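Local coordinates for protein histone-lysine N-methyltransferase, H3 lysine-9 specific SUVH4 (Arabidopsis thaliana, PDB 4QEO) that deposits the repressive H3K9 methyl mark on histones, using S-adenosyl-L-methionine as methyl donor, and binds methylated DNA, which directs this histone methylation, at residues 464-472 and 483-491. Numbering follows the deposited sequence.
Sequences EPNLFVQCV and RVVLFAADN
Leu467 to Val472 and Arg483 to Ala488 pair as the antiparallel arms of a β hairpin in the SET domain, bonded in both directions at Phe468–Phe487, Gln470–Val485 and Val472–Arg483, their short axes 144° apart. Past the last strand pair, Ala489 N still reaches Asn466 O at 2.8 Å, approaching from above the carbonyl plane.

Phe468, Gln470, Val472, Arg483, Val485 and Phe487 share one face. With CG wedged between its backbone N and carbonyl carbon (chi1 73°), the Phe468 ring swings over its neighbour on the other arm: Phe487 CB lies over the ring face, 4.0 Å from the centroid, a CH-pi contact, while Ala489 CB meets the ring edge, 3.7 Å from CD1. The Phe487 ring leans back along the sheet, its CD1 3.5 Å from Gln470 CB. Gln470, bent at chi2 (64°), returns NE2 to Cys471 O in a nearly straight 3.0 Å bond; Arg328 O takes a second bond from NE2. Farther along, Val472 CG1 packs 3.4 Å from Arg483 NH1.

On the other face, Val469 straddles two residues, CG1 against Val484 and CG2 against Leu486 CD2 at 3.7 Å.

A basic side chain of the bound peptide makes a cation-pi contact with Phe468, and an alanine here would probably leave that cation without its aromatic partner and uncover Phe487 CB and Ala489 CB. Paired bonds thus zip together two inner strands, flanked by 331-332 and 380-383, and give them a mixed face, where Phe468, the ring that meets the peptide, joins Phe487, Val472 and Val485 beside the Gln470 amide, while the charges of Arg483 and Asp490, at opposite ends, are salt-bridged beyond the hairpin, to Glu383 and Glu333 and to Arg19 of helix 10-30 respectively.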
# COMPACT_ATOMS: atom_id res chain seq x y z
N GLU A 464 2.72 -12.16 -5.97
CA GLU A 464 2.89 -10.70 -5.88
C GLU A 464 2.22 -10.11 -4.63
O GLU A 464 1.14 -9.53 -4.68
CB GLU A 464 2.48 -9.96 -7.17
CG GLU A 464 1.05 -10.16 -7.64
CD GLU A 464 0.74 -9.38 -8.92
OE1 GLU A 464 1.51 -8.46 -9.27
OE2 GLU A 464 -0.28 -9.69 -9.57
N PRO A 465 2.90 -10.27 -3.49
CA PRO A 465 2.37 -9.95 -2.17
C PRO A 465 2.26 -8.45 -1.89
O PRO A 465 3.00 -7.66 -2.49
CB PRO A 465 3.44 -10.55 -1.26
CG PRO A 465 4.69 -10.41 -2.04
CD PRO A 465 4.29 -10.74 -3.43
N ASN A 466 1.36 -8.07 -0.99
CA ASN A 466 1.32 -6.69 -0.50
C ASN A 466 1.81 -6.58 0.95
O ASN A 466 1.83 -5.49 1.54
CB ASN A 466 -0.07 -6.07 -0.70
CG ASN A 466 -1.17 -6.90 -0.08
OD1 ASN A 466 -0.91 -7.75 0.76
ND2 ASN A 466 -2.40 -6.66 -0.48
N LEU A 467 2.21 -7.72 1.53
CA LEU A 467 2.88 -7.74 2.83
C LEU A 467 4.29 -8.34 2.71
O LEU A 467 4.60 -9.05 1.76
CB LEU A 467 2.09 -8.55 3.87
CG LEU A 467 0.62 -8.19 4.09
CD1 LEU A 467 -0.01 -9.11 5.15
CD2 LEU A 467 0.48 -6.74 4.48
N PHE A 468 5.12 -8.06 3.71
CA PHE A 468 6.40 -8.73 3.82
C PHE A 468 6.70 -9.08 5.28
O PHE A 468 6.12 -8.49 6.21
CB PHE A 468 7.53 -7.90 3.21
CG PHE A 468 7.91 -6.69 4.01
CD1 PHE A 468 7.22 -5.50 3.89
CD2 PHE A 468 9.00 -6.73 4.88
CE1 PHE A 468 7.59 -4.38 4.61
CE2 PHE A 468 9.38 -5.62 5.61
CZ PHE A 468 8.67 -4.44 5.48
N VAL A 469 7.57 -10.07 5.45
CA VAL A 469 7.99 -10.59 6.74
C VAL A 469 9.21 -9.84 7.25
O VAL A 469 10.22 -9.74 6.56
CB VAL A 469 8.36 -12.08 6.63
CG1 VAL A 469 9.13 -12.53 7.86
CG2 VAL A 469 7.12 -12.92 6.43
N GLN A 470 9.11 -9.34 8.47
CA GLN A 470 10.20 -8.64 9.12
C GLN A 470 10.53 -9.29 10.46
O GLN A 470 9.65 -9.44 11.33
CB GLN A 470 9.82 -7.17 9.33
CG GLN A 470 10.88 -6.38 10.06
CD GLN A 470 12.16 -6.29 9.28
OE1 GLN A 470 12.20 -5.72 8.18
NE2 GLN A 470 13.22 -6.87 9.82
N CYS A 471 11.79 -9.71 10.61
CA CYS A 471 12.24 -10.26 11.89
C CYS A 471 12.47 -9.13 12.89
O CYS A 471 13.10 -8.13 12.57
CB CYS A 471 13.53 -11.08 11.72
SG CYS A 471 13.27 -12.71 10.96
N VAL A 472 11.93 -9.30 14.09
CA VAL A 472 12.04 -8.30 15.13
C VAL A 472 12.54 -8.94 16.43
O VAL A 472 12.01 -9.97 16.85
CB VAL A 472 10.67 -7.64 15.42
CG1 VAL A 472 10.79 -6.61 16.54
CG2 VAL A 472 10.09 -7.01 14.16
N ARG A 483 10.95 -12.54 16.80
CA ARG A 483 9.54 -12.32 16.51
C ARG A 483 9.37 -12.16 15.00
O ARG A 483 10.19 -11.53 14.33
CB ARG A 483 9.03 -11.09 17.27
CG ARG A 483 8.98 -11.33 18.79
CD ARG A 483 8.65 -10.09 19.58
NE ARG A 483 7.47 -9.43 19.04
CZ ARG A 483 7.39 -8.14 18.74
NH1 ARG A 483 8.42 -7.32 18.94
NH2 ARG A 483 6.26 -7.67 18.24
N VAL A 484 8.31 -12.75 14.46
CA VAL A 484 8.04 -12.69 13.04
C VAL A 484 6.85 -11.78 12.81
O VAL A 484 5.74 -12.10 13.23
CB VAL A 484 7.70 -14.09 12.49
CG1 VAL A 484 7.29 -14.02 11.02
CG2 VAL A 484 8.89 -15.03 12.69
N VAL A 485 7.08 -10.63 12.16
CA VAL A 485 6.03 -9.62 12.04
C VAL A 485 5.71 -9.26 10.57
O VAL A 485 6.59 -8.97 9.77
CB VAL A 485 6.39 -8.34 12.83
CG1 VAL A 485 5.27 -7.32 12.74
CG2 VAL A 485 6.67 -8.67 14.30
N LEU A 486 4.44 -9.29 10.23
CA LEU A 486 3.96 -8.92 8.91
C LEU A 486 3.67 -7.43 8.85
O LEU A 486 2.85 -6.90 9.65
CB LEU A 486 2.71 -9.73 8.55
CG LEU A 486 2.96 -11.23 8.41
CD1 LEU A 486 1.65 -12.01 8.31
CD2 LEU A 486 3.83 -11.51 7.20
N PHE A 487 4.37 -6.79 7.92
CA PHE A 487 4.25 -5.37 7.61
C PHE A 487 3.67 -5.16 6.20
O PHE A 487 3.92 -5.95 5.29
CB PHE A 487 5.62 -4.71 7.67
CG PHE A 487 6.09 -4.42 9.08
CD1 PHE A 487 6.80 -5.37 9.80
CD2 PHE A 487 5.83 -3.19 9.67
CE1 PHE A 487 7.25 -5.10 11.08
CE2 PHE A 487 6.27 -2.91 10.95
CZ PHE A 487 6.97 -3.88 11.66
N ALA A 488 2.92 -4.08 6.01
CA ALA A 488 2.45 -3.73 4.68
C ALA A 488 3.64 -3.28 3.83
O ALA A 488 4.37 -2.37 4.21
CB ALA A 488 1.39 -2.62 4.76
N ALA A 489 3.81 -3.92 2.67
CA ALA A 489 4.85 -3.53 1.71
C ALA A 489 4.36 -2.39 0.83
O ALA A 489 5.15 -1.65 0.23
CB ALA A 489 5.23 -4.72 0.84
N ASP A 490 3.05 -2.26 0.72
CA ASP A 490 2.46 -1.30 -0.18
C ASP A 490 1.34 -0.60 0.54
O ASP A 490 0.87 -1.07 1.58
CB ASP A 490 1.88 -2.02 -1.40
CG ASP A 490 2.90 -2.88 -2.10
OD1 ASP A 490 3.91 -2.33 -2.60
OD2 ASP A 490 2.70 -4.11 -2.17
N ASN A 491 0.90 0.52 -0.01
CA ASN A 491 -0.37 1.09 0.40
C ASN A 491 -1.50 0.16 -0.06
O ASN A 491 -1.62 -0.16 -1.25
CB ASN A 491 -0.53 2.50 -0.18
CG ASN A 491 0.48 3.48 0.38
OD1 ASN A 491 0.69 3.52 1.59
ND2 ASN A 491 1.13 4.25 -0.49